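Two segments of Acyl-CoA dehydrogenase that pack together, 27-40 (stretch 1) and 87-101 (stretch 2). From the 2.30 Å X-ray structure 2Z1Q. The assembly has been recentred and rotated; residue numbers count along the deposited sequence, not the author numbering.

Stretch 1 (27-40) DFDESVKEIARTTR
Stretch 2 87-101: DLPKVISTVVAEELS

Two nearly parallel helices pack side by side through a largely apolar seam, with T39 and E99 making up much of its C-terminal end and no hydrogen bond or salt bridge passing between them. Helix 30-40 and helix 90-99 run in the same direction, their axes 9.0 Å apart at closest approach and crossed at -28°. The register is set by V32 CA opposite I92 CA at 5.5 Å, A36 CA opposite V96 CA at 5.9 Å and R40 CA opposite E99 CA at 6.1 Å, so the facing positions recur every three or four residues, about one turn. Together the stretches bury 617 Å².

Stretch 1 enters its helix from F28 (phi/psi -67/122) and D29 (-77/158), both extended. D29, chi1 p, is the N-cap: its carboxylate accepts from the amide of S31 and, weakly, from that of V32, near the start of the helix, where amides have no carbonyl a full turn earlier within the helix; V32 N also donates weakly to D29 O, 2.8 Å away. Helical angles near -60/-45 follow, with bonds such as A36 N to V32 O at 3.1 Å. In stretch 2, L88 (-99/163) and P89 (-56/141) are likewise extended before the helix, where V95 N donates to V91 O at 2.9 Å.

At the N-terminal end, F28 (chi1 -73°) starts out sideways, but its ring reaches the second helix. F28 CZ lies 3.7 Å from V95 CG1, and F28 CE2 lies 3.9 Å from V91 CG2. V95 CG1 also makes an off-centre CH-pi contact, 4.2 Å from the F28 ring centroid. V32 (t) continues this patch, with V32 CG1 3.4 Å from V95 CG1 and V32 CG2 3.9 Å from I92 CG1. Branched aliphatic residues suit such a place: they fill the gap between helices and have no polar group to satisfy.

One turn on, I35 (m, t) points toward the other helix and spans several partners. I35 CD1 sits 3.3 Å from I92 CG2, a tight contact, and 3.8 Å from L88 CD1, while I35 CG2 meets V96 CG2 at 3.6 Å. I92 (m, t) and L88 (m, t) supply the matching apolar surface. A36, small enough to let the backbones come near, meets E99 CG with both its carbonyl, A36 O at 3.9 Å, and its methyl, A36 CB at 4.3 Å.

T39 (chi1 -62°) shows how a polar residue can be buried here. Its hydroxyl donates to the carbonyl one turn back, T39 OG1 to I35 O at 3.2 Å, satisfying the proton within its own helix. Both branches face the other helix: T39 OG1 lies 3.8 Å from V96 CG2, and T39 CG2 lies 3.4 Å from E99 CB and 3.6 Å from L100 CG.

The seam ends with E99 (m, m) and R40 (chi1 -88°, chi2 t). E99 contributes its aliphatic carbons to T39 and A36, while its carboxylate reaches R40, with E99 OE1 3.3 Å from R40 CG. The charges are complementary, but R40 NE and E99 OE1 are 4.1 Å apart, beyond a salt bridge. On the exposed side of the first helix, R37 NH2 bridges E34 OE1 at 2.9 Å, an ion pair separate from the seam.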

ATOM      1  N   ASP B  27      -7.920  24.166 -19.880  1.00 41.65           N
ATOM      2  CA  ASP B  27      -8.486  24.345 -21.218  1.00 40.67           C
ATOM      3  C   ASP B  27      -9.966  23.963 -21.202  1.00 40.62           C
ATOM      4  O   ASP B  27     -10.595  23.866 -22.251  1.00 39.55           O
ATOM      5  CB  ASP B  27      -7.771  23.468 -22.243  1.00 40.45           C
ATOM      6  CG  ASP B  27      -6.421  24.009 -22.644  1.00 41.13           C
ATOM      7  OD1 ASP B  27      -5.519  23.187 -22.891  1.00 40.05           O
ATOM      8  OD2 ASP B  27      -6.261  25.246 -22.728  1.00 42.15           O
ATOM      9  N   PHE B  28     -10.505  23.732 -20.009  1.00 40.08           N
ATOM     10  CA  PHE B  28     -11.910  23.355 -19.852  1.00 40.59           C
ATOM     11  C   PHE B  28     -12.814  24.521 -20.250  1.00 40.87           C
ATOM     12  O   PHE B  28     -12.708  25.604 -19.682  1.00 39.31           O
ATOM     13  CB  PHE B  28     -12.196  22.969 -18.385  1.00 39.72           C
ATOM     14  CG  PHE B  28     -11.622  21.626 -17.965  1.00 38.47           C
ATOM     15  CD1 PHE B  28     -11.493  21.305 -16.614  1.00 37.52           C
ATOM     16  CD2 PHE B  28     -11.235  20.677 -18.912  1.00 37.29           C
ATOM     17  CE1 PHE B  28     -10.984  20.057 -16.213  1.00 37.15           C
ATOM     18  CE2 PHE B  28     -10.728  19.435 -18.522  1.00 36.95           C
ATOM     19  CZ  PHE B  28     -10.602  19.125 -17.171  1.00 35.94           C
ATOM     20  N   ASP B  29     -13.696  24.319 -21.225  1.00 43.42           N
ATOM     21  CA  ASP B  29     -14.593  25.406 -21.611  1.00 46.20           C
ATOM     22  C   ASP B  29     -15.679  25.479 -20.541  1.00 47.45           C
ATOM     23  O   ASP B  29     -15.912  24.507 -19.823  1.00 48.71           O
ATOM     24  CB  ASP B  29     -15.206  25.166 -22.994  1.00 47.57           C
ATOM     25  CG  ASP B  29     -16.278  24.100 -22.987  1.00 50.12           C
ATOM     26  OD1 ASP B  29     -17.307  24.307 -22.315  1.00 53.05           O
ATOM     27  OD2 ASP B  29     -16.092  23.064 -23.658  1.00 50.72           O
ATOM     28  N   GLU B  30     -16.326  26.632 -20.429  1.00 47.98           N
ATOM     29  CA  GLU B  30     -17.362  26.850 -19.426  1.00 48.55           C
ATOM     30  C   GLU B  30     -18.377  25.730 -19.236  1.00 47.24           C
ATOM     31  O   GLU B  30     -18.870  25.510 -18.129  1.00 45.29           O
ATOM     32  CB  GLU B  30     -18.084  28.168 -19.719  1.00 51.02           C
ATOM     33  CG  GLU B  30     -17.652  29.267 -18.785  1.00 53.72           C
ATOM     34  CD  GLU B  30     -18.106  28.996 -17.362  1.00 56.68           C
ATOM     35  OE1 GLU B  30     -17.352  29.316 -16.416  1.00 56.46           O
ATOM     36  OE2 GLU B  30     -19.228  28.466 -17.192  1.00 57.80           O
ATOM     37  N   SER B  31     -18.689  25.029 -20.317  1.00 46.07           N
ATOM     38  CA  SER B  31     -19.633  23.925 -20.265  1.00 46.48           C
ATOM     39  C   SER B  31     -19.131  22.830 -19.318  1.00 47.29           C
ATOM     40  O   SER B  31     -19.893  22.310 -18.496  1.00 46.89           O
ATOM     41  CB  SER B  31     -19.829  23.355 -21.665  1.00 46.23           C
ATOM     42  OG  SER B  31     -19.752  21.944 -21.651  1.00 50.26           O
ATOM     43  N   VAL B  32     -17.851  22.486 -19.444  1.00 46.67           N
ATOM     44  CA  VAL B  32     -17.244  21.463 -18.602  1.00 47.26           C
ATOM     45  C   VAL B  32     -17.165  21.970 -17.161  1.00 47.87           C
ATOM     46  O   VAL B  32     -17.498  21.255 -16.216  1.00 47.79           O
ATOM     47  CB  VAL B  32     -15.808  21.102 -19.103  1.00 47.21           C
ATOM     48  CG1 VAL B  32     -15.205  19.986 -18.252  1.00 47.40           C
ATOM     49  CG2 VAL B  32     -15.858  20.675 -20.564  1.00 44.21           C
ATOM     50  N   LYS B  33     -16.732  23.213 -16.995  1.00 48.09           N
ATOM     51  CA  LYS B  33     -16.604  23.792 -15.667  1.00 49.57           C
ATOM     52  C   LYS B  33     -17.958  23.877 -14.983  1.00 50.64           C
ATOM     53  O   LYS B  33     -18.040  23.977 -13.758  1.00 50.57           O
ATOM     54  CB  LYS B  33     -15.964  25.174 -15.769  1.00 50.44           C
ATOM     55  CG  LYS B  33     -14.594  25.128 -16.424  1.00 53.34           C
ATOM     56  CD  LYS B  33     -14.131  26.482 -16.942  1.00 54.79           C
ATOM     57  CE  LYS B  33     -13.825  27.463 -15.826  1.00 56.20           C
ATOM     58  NZ  LYS B  33     -13.272  28.733 -16.386  1.00 57.53           N
ATOM     59  N   GLU B  34     -19.015  23.821 -15.786  1.00 51.37           N
ATOM     60  CA  GLU B  34     -20.380  23.892 -15.286  1.00 52.43           C
ATOM     61  C   GLU B  34     -20.810  22.565 -14.674  1.00 51.72           C
ATOM     62  O   GLU B  34     -21.157  22.489 -13.493  1.00 51.69           O
ATOM     63  CB  GLU B  34     -21.341  24.250 -16.423  1.00 54.44           C
ATOM     64  CG  GLU B  34     -22.074  25.564 -16.250  1.00 58.86           C
ATOM     65  CD  GLU B  34     -22.774  25.661 -14.910  1.00 61.24           C
ATOM     66  OE1 GLU B  34     -22.075  25.865 -13.893  1.00 62.98           O
ATOM     67  OE2 GLU B  34     -24.017  25.534 -14.874  1.00 62.55           O
ATOM     68  N   ILE B  35     -20.795  21.516 -15.485  1.00 49.72           N
ATOM     69  CA  ILE B  35     -21.200  20.212 -14.999  1.00 49.85           C
ATOM     70  C   ILE B  35     -20.344  19.783 -13.809  1.00 49.01           C
ATOM     71  O   ILE B  35     -20.844  19.171 -12.864  1.00 48.22           O
ATOM     72  CB  ILE B  35     -21.130  19.164 -16.119  1.00 50.16           C
ATOM     73  CG1 ILE B  35     -21.979  19.639 -17.307  1.00 51.05           C
ATOM     74  CG2 ILE B  35     -21.639  17.830 -15.607  1.00 51.22           C
ATOM     75  CD1 ILE B  35     -22.224  18.591 -18.380  1.00 52.54           C
ATOM     76  N   ALA B  36     -19.059  20.123 -13.845  1.00 46.68           N
ATOM     77  CA  ALA B  36     -18.163  19.778 -12.751  1.00 45.48           C
ATOM     78  C   ALA B  36     -18.702  20.369 -11.453  1.00 44.84           C
ATOM     79  O   ALA B  36     -18.714  19.712 -10.412  1.00 44.99           O
ATOM     80  CB  ALA B  36     -16.763  20.308 -13.025  1.00 43.39           C
ATOM     81  N   ARG B  37     -19.149  21.616 -11.524  1.00 43.93           N
ATOM     82  CA  ARG B  37     -19.680  22.290 -10.351  1.00 44.16           C
ATOM     83  C   ARG B  37     -20.970  21.602  -9.876  1.00 41.82           C
ATOM     84  O   ARG B  37     -21.195  21.444  -8.676  1.00 39.86           O
ATOM     85  CB  ARG B  37     -19.924  23.761 -10.677  1.00 46.26           C
ATOM     86  CG  ARG B  37     -20.082  24.657  -9.470  1.00 51.38           C
ATOM     87  CD  ARG B  37     -20.004  26.134  -9.849  1.00 54.44           C
ATOM     88  NE  ARG B  37     -18.722  26.500 -10.457  1.00 57.04           N
ATOM     89  CZ  ARG B  37     -18.526  26.655 -11.765  1.00 58.48           C
ATOM     90  NH1 ARG B  37     -17.322  26.990 -12.219  1.00 58.74           N
ATOM     91  NH2 ARG B  37     -19.526  26.479 -12.619  1.00 58.00           N
ATOM     92  N   THR B  38     -21.797  21.180 -10.830  1.00 39.11           N
ATOM     93  CA  THR B  38     -23.054  20.492 -10.529  1.00 39.92           C
ATOM     94  C   THR B  38     -22.748  19.215  -9.749  1.00 38.77           C
ATOM     95  O   THR B  38     -23.372  18.924  -8.730  1.00 38.75           O
ATOM     96  CB  THR B  38     -23.811  20.108 -11.829  1.00 39.63           C
ATOM     97  OG1 THR B  38     -24.198  21.298 -12.527  1.00 39.43           O
ATOM     98  CG2 THR B  38     -25.052  19.290 -11.508  1.00 39.39           C
ATOM     99  N   THR B  39     -21.777  18.460 -10.246  1.00 38.15           N
ATOM    100  CA  THR B  39     -21.364  17.220  -9.608  1.00 37.94           C
ATOM    101  C   THR B  39     -20.859  17.494  -8.197  1.00 38.56           C
ATOM    102  O   THR B  39     -21.248  16.809  -7.248  1.00 38.50           O
ATOM    103  CB  THR B  39     -20.277  16.518 -10.445  1.00 37.74           C
ATOM    104  OG1 THR B  39     -20.820  16.174 -11.729  1.00 35.75           O
ATOM    105  CG2 THR B  39     -19.790  15.260  -9.755  1.00 36.44           C
ATOM    106  N   ARG B  40     -20.003  18.500  -8.047  1.00 39.24           N
ATOM    107  CA  ARG B  40     -19.481  18.847  -6.731  1.00 40.54           C
ATOM    108  C   ARG B  40     -20.624  19.164  -5.763  1.00 41.61           C
ATOM    109  O   ARG B  40     -20.559  18.811  -4.578  1.00 41.39           O
ATOM    110  CB  ARG B  40     -18.529  20.042  -6.828  1.00 42.64           C
ATOM    111  CG  ARG B  40     -17.066  19.673  -7.119  1.00 45.91           C
ATOM    112  CD  ARG B  40     -16.172  20.910  -7.282  1.00 49.15           C
ATOM    113  NE  ARG B  40     -16.120  21.397  -8.664  1.00 53.63           N
ATOM    114  CZ  ARG B  40     -16.266  22.673  -9.018  1.00 56.00           C
ATOM    115  NH1 ARG B  40     -16.480  23.604  -8.094  1.00 57.02           N
ATOM    116  NH2 ARG B  40     -16.201  23.025 -10.298  1.00 58.41           N
ATOM    117  N   ASP B  87     -25.351  13.401 -25.300  1.00 44.01           N
ATOM    118  CA  ASP B  87     -24.258  13.135 -26.233  1.00 42.95           C
ATOM    119  C   ASP B  87     -23.182  14.213 -26.218  1.00 42.41           C
ATOM    120  O   ASP B  87     -22.933  14.887 -27.220  1.00 42.95           O
ATOM    121  CB  ASP B  87     -24.810  12.994 -27.642  1.00 43.85           C
ATOM    122  CG  ASP B  87     -23.812  12.394 -28.591  1.00 45.87           C
ATOM    123  OD1 ASP B  87     -24.109  12.344 -29.800  1.00 47.53           O
ATOM    124  OD2 ASP B  87     -22.732  11.964 -28.130  1.00 46.78           O
ATOM    125  N   LEU B  88     -22.532  14.357 -25.073  1.00 40.69           N
ATOM    126  CA  LEU B  88     -21.498  15.358 -24.895  1.00 40.29           C
ATOM    127  C   LEU B  88     -20.089  14.801 -25.049  1.00 39.26           C
ATOM    128  O   LEU B  88     -19.878  13.590 -25.015  1.00 40.58           O
ATOM    129  CB  LEU B  88     -21.658  16.003 -23.519  1.00 39.37           C
ATOM    130  CG  LEU B  88     -22.922  16.841 -23.304  1.00 41.03           C
ATOM    131  CD1 LEU B  88     -23.116  17.142 -21.818  1.00 39.21           C
ATOM    132  CD2 LEU B  88     -22.803  18.129 -24.118  1.00 41.17           C
ATOM    133  N   PRO B  89     -19.105  15.688 -25.256  1.00 39.95           N
ATOM    134  CA  PRO B  89     -17.703  15.275 -25.414  1.00 39.32           C
ATOM    135  C   PRO B  89     -17.193  14.448 -24.226  1.00 38.64           C
ATOM    136  O   PRO B  89     -17.510  14.739 -23.068  1.00 37.34           O
ATOM    137  CB  PRO B  89     -16.967  16.601 -25.551  1.00 39.84           C
ATOM    138  CG  PRO B  89     -17.974  17.464 -26.262  1.00 41.20           C
ATOM    139  CD  PRO B  89     -19.278  17.122 -25.563  1.00 40.22           C
ATOM    140  N   LYS B  90     -16.399  13.423 -24.523  1.00 37.19           N
ATOM    141  CA  LYS B  90     -15.860  12.547 -23.492  1.00 36.08           C
ATOM    142  C   LYS B  90     -15.223  13.308 -22.335  1.00 34.32           C
ATOM    143  O   LYS B  90     -15.204  12.828 -21.200  1.00 32.61           O
ATOM    144  CB  LYS B  90     -14.875  11.566 -24.125  1.00 36.76           C
ATOM    145  CG  LYS B  90     -15.528  10.761 -25.236  1.00 38.69           C
ATOM    146  CD  LYS B  90     -16.859  10.164 -24.752  1.00 41.22           C
ATOM    147  CE  LYS B  90     -17.718   9.667 -25.903  1.00 42.81           C
ATOM    148  NZ  LYS B  90     -19.101   9.306 -25.453  1.00 44.32           N
ATOM    149  N   VAL B  91     -14.726  14.509 -22.609  1.00 33.22           N
ATOM    150  CA  VAL B  91     -14.120  15.289 -21.544  1.00 32.76           C
ATOM    151  C   VAL B  91     -15.099  15.517 -20.391  1.00 32.67           C
ATOM    152  O   VAL B  91     -14.714  15.438 -19.229  1.00 32.38           O
ATOM    153  CB  VAL B  91     -13.617  16.657 -22.044  1.00 33.22           C
ATOM    154  CG1 VAL B  91     -14.754  17.454 -22.681  1.00 33.62           C
ATOM    155  CG2 VAL B  91     -13.019  17.421 -20.880  1.00 30.34           C
ATOM    156  N   ILE B  92     -16.362  15.793 -20.721  1.00 33.94           N
ATOM    157  CA  ILE B  92     -17.404  16.041 -19.715  1.00 34.80           C
ATOM    158  C   ILE B  92     -17.671  14.815 -18.826  1.00 35.11           C
ATOM    159  O   ILE B  92     -17.668  14.921 -17.598  1.00 35.73           O
ATOM    160  CB  ILE B  92     -18.732  16.476 -20.392  1.00 36.78           C
ATOM    161  CG1 ILE B  92     -18.544  17.829 -21.086  1.00 37.81           C
ATOM    162  CG2 ILE B  92     -19.846  16.565 -19.366  1.00 35.71           C
ATOM    163  CD1 ILE B  92     -19.803  18.343 -21.755  1.00 40.10           C
ATOM    164  N   SER B  93     -17.904  13.658 -19.439  1.00 34.29           N
ATOM    165  CA  SER B  93     -18.143  12.457 -18.646  1.00 34.95           C
ATOM    166  C   SER B  93     -16.897  12.113 -17.825  1.00 33.40           C
ATOM    167  O   SER B  93     -16.992  11.490 -16.766  1.00 32.00           O
ATOM    168  CB  SER B  93     -18.529  11.281 -19.554  1.00 35.78           C
ATOM    169  OG  SER B  93     -17.634  11.150 -20.641  1.00 37.85           O
ATOM    170  N   THR B  94     -15.731  12.541 -18.302  1.00 32.84           N
ATOM    171  CA  THR B  94     -14.485  12.272 -17.594  1.00 31.30           C
ATOM    172  C   THR B  94     -14.328  13.150 -16.357  1.00 30.89           C
ATOM    173  O   THR B  94     -13.898  12.666 -15.305  1.00 30.02           O
ATOM    174  CB  THR B  94     -13.255  12.455 -18.513  1.00 29.91           C
ATOM    175  OG1 THR B  94     -13.346  11.552 -19.620  1.00 29.43           O
ATOM    176  CG2 THR B  94     -11.976  12.168 -17.748  1.00 28.48           C
ATOM    177  N   VAL B  95     -14.676  14.431 -16.470  1.00 30.50           N
ATOM    178  CA  VAL B  95     -14.562  15.328 -15.323  1.00 31.18           C
ATOM    179  C   VAL B  95     -15.606  14.927 -14.266  1.00 31.48           C
ATOM    180  O   VAL B  95     -15.370  15.061 -13.067  1.00 31.10           O
ATOM    181  CB  VAL B  95     -14.757  16.828 -15.720  1.00 32.51           C
ATOM    182  CG1 VAL B  95     -13.790  17.203 -16.847  1.00 35.22           C
ATOM    183  CG2 VAL B  95     -16.194  17.088 -16.139  1.00 35.37           C
ATOM    184  N   VAL B  96     -16.751  14.423 -14.720  1.00 31.39           N
ATOM    185  CA  VAL B  96     -17.810  13.991 -13.806  1.00 31.49           C
ATOM    186  C   VAL B  96     -17.292  12.806 -12.986  1.00 30.53           C
ATOM    187  O   VAL B  96     -17.532  12.718 -11.788  1.00 30.66           O
ATOM    188  CB  VAL B  96     -19.094  13.585 -14.589  1.00 32.35           C
ATOM    189  CG1 VAL B  96     -20.071  12.867 -13.670  1.00 32.76           C
ATOM    190  CG2 VAL B  96     -19.758  14.833 -15.164  1.00 33.12           C
ATOM    191  N   ALA B  97     -16.565  11.908 -13.639  1.00 28.56           N
ATOM    192  CA  ALA B  97     -16.000  10.755 -12.952  1.00 27.78           C
ATOM    193  C   ALA B  97     -15.036  11.236 -11.877  1.00 26.41           C
ATOM    194  O   ALA B  97     -15.062  10.752 -10.752  1.00 26.53           O
ATOM    195  CB  ALA B  97     -15.272   9.867 -13.942  1.00 24.46           C
ATOM    196  N   GLU B  98     -14.191  12.204 -12.226  1.00 26.94           N
ATOM    197  CA  GLU B  98     -13.209  12.725 -11.281  1.00 26.19           C
ATOM    198  C   GLU B  98     -13.855  13.356 -10.046  1.00 26.99           C
ATOM    199  O   GLU B  98     -13.429  13.100  -8.924  1.00 26.52           O
ATOM    200  CB  GLU B  98     -12.270  13.751 -11.953  1.00 26.47           C
ATOM    201  CG  GLU B  98     -11.334  14.482 -10.957  1.00 27.82           C
ATOM    202  CD  GLU B  98     -10.464  15.583 -11.582  1.00 28.17           C
ATOM    203  OE1 GLU B  98      -9.878  16.369 -10.811  1.00 25.68           O
ATOM    204  OE2 GLU B  98     -10.363  15.662 -12.828  1.00 28.23           O
ATOM    205  N   GLU B  99     -14.879  14.178 -10.257  1.00 28.27           N
ATOM    206  CA  GLU B  99     -15.555  14.859  -9.156  1.00 31.29           C
ATOM    207  C   GLU B  99     -16.368  13.899  -8.284  1.00 31.91           C
ATOM    208  O   GLU B  99     -16.638  14.175  -7.118  1.00 31.78           O
ATOM    209  CB  GLU B  99     -16.454  15.980  -9.705  1.00 32.08           C
ATOM    210  CG  GLU B  99     -15.691  17.187 -10.297  1.00 34.87           C
ATOM    211  CD  GLU B  99     -14.613  17.733  -9.367  1.00 34.86           C
ATOM    212  OE1 GLU B  99     -14.751  17.583  -8.132  1.00 38.69           O
ATOM    213  OE2 GLU B  99     -13.636  18.322  -9.866  1.00 34.53           O
ATOM    214  N   LEU B 100     -16.753  12.767  -8.850  1.00 33.02           N
ATOM    215  CA  LEU B 100     -17.519  11.804  -8.080  1.00 35.56           C
ATOM    216  C   LEU B 100     -16.669  10.897  -7.188  1.00 38.35           C
ATOM    217  O   LEU B 100     -17.210  10.050  -6.479  1.00 36.49           O
ATOM    218  CB  LEU B 100     -18.392  10.970  -9.001  1.00 31.16           C
ATOM    219  CG  LEU B 100     -19.689  11.658  -9.424  1.00 29.25           C
ATOM    220  CD1 LEU B 100     -20.408  10.730 -10.368  1.00 28.26           C
ATOM    221  CD2 LEU B 100     -20.567  11.988  -8.217  1.00 28.08           C
ATOM    222  N   SER B 101     -15.350  11.097  -7.209  1.00 40.86           N
ATOM    223  CA  SER B 101     -14.433  10.305  -6.385  1.00 44.44           C
ATOM    224  C   SER B 101     -14.623  10.652  -4.905  1.00 45.57           C
ATOM    225  O   SER B 101     -13.928  10.118  -4.036  1.00 46.46           O
ATOM    226  CB  SER B 101     -12.978  10.579  -6.782  1.00 46.20           C
ATOM    227  OG  SER B 101     -12.577  11.892  -6.408  1.00 49.01           O
TER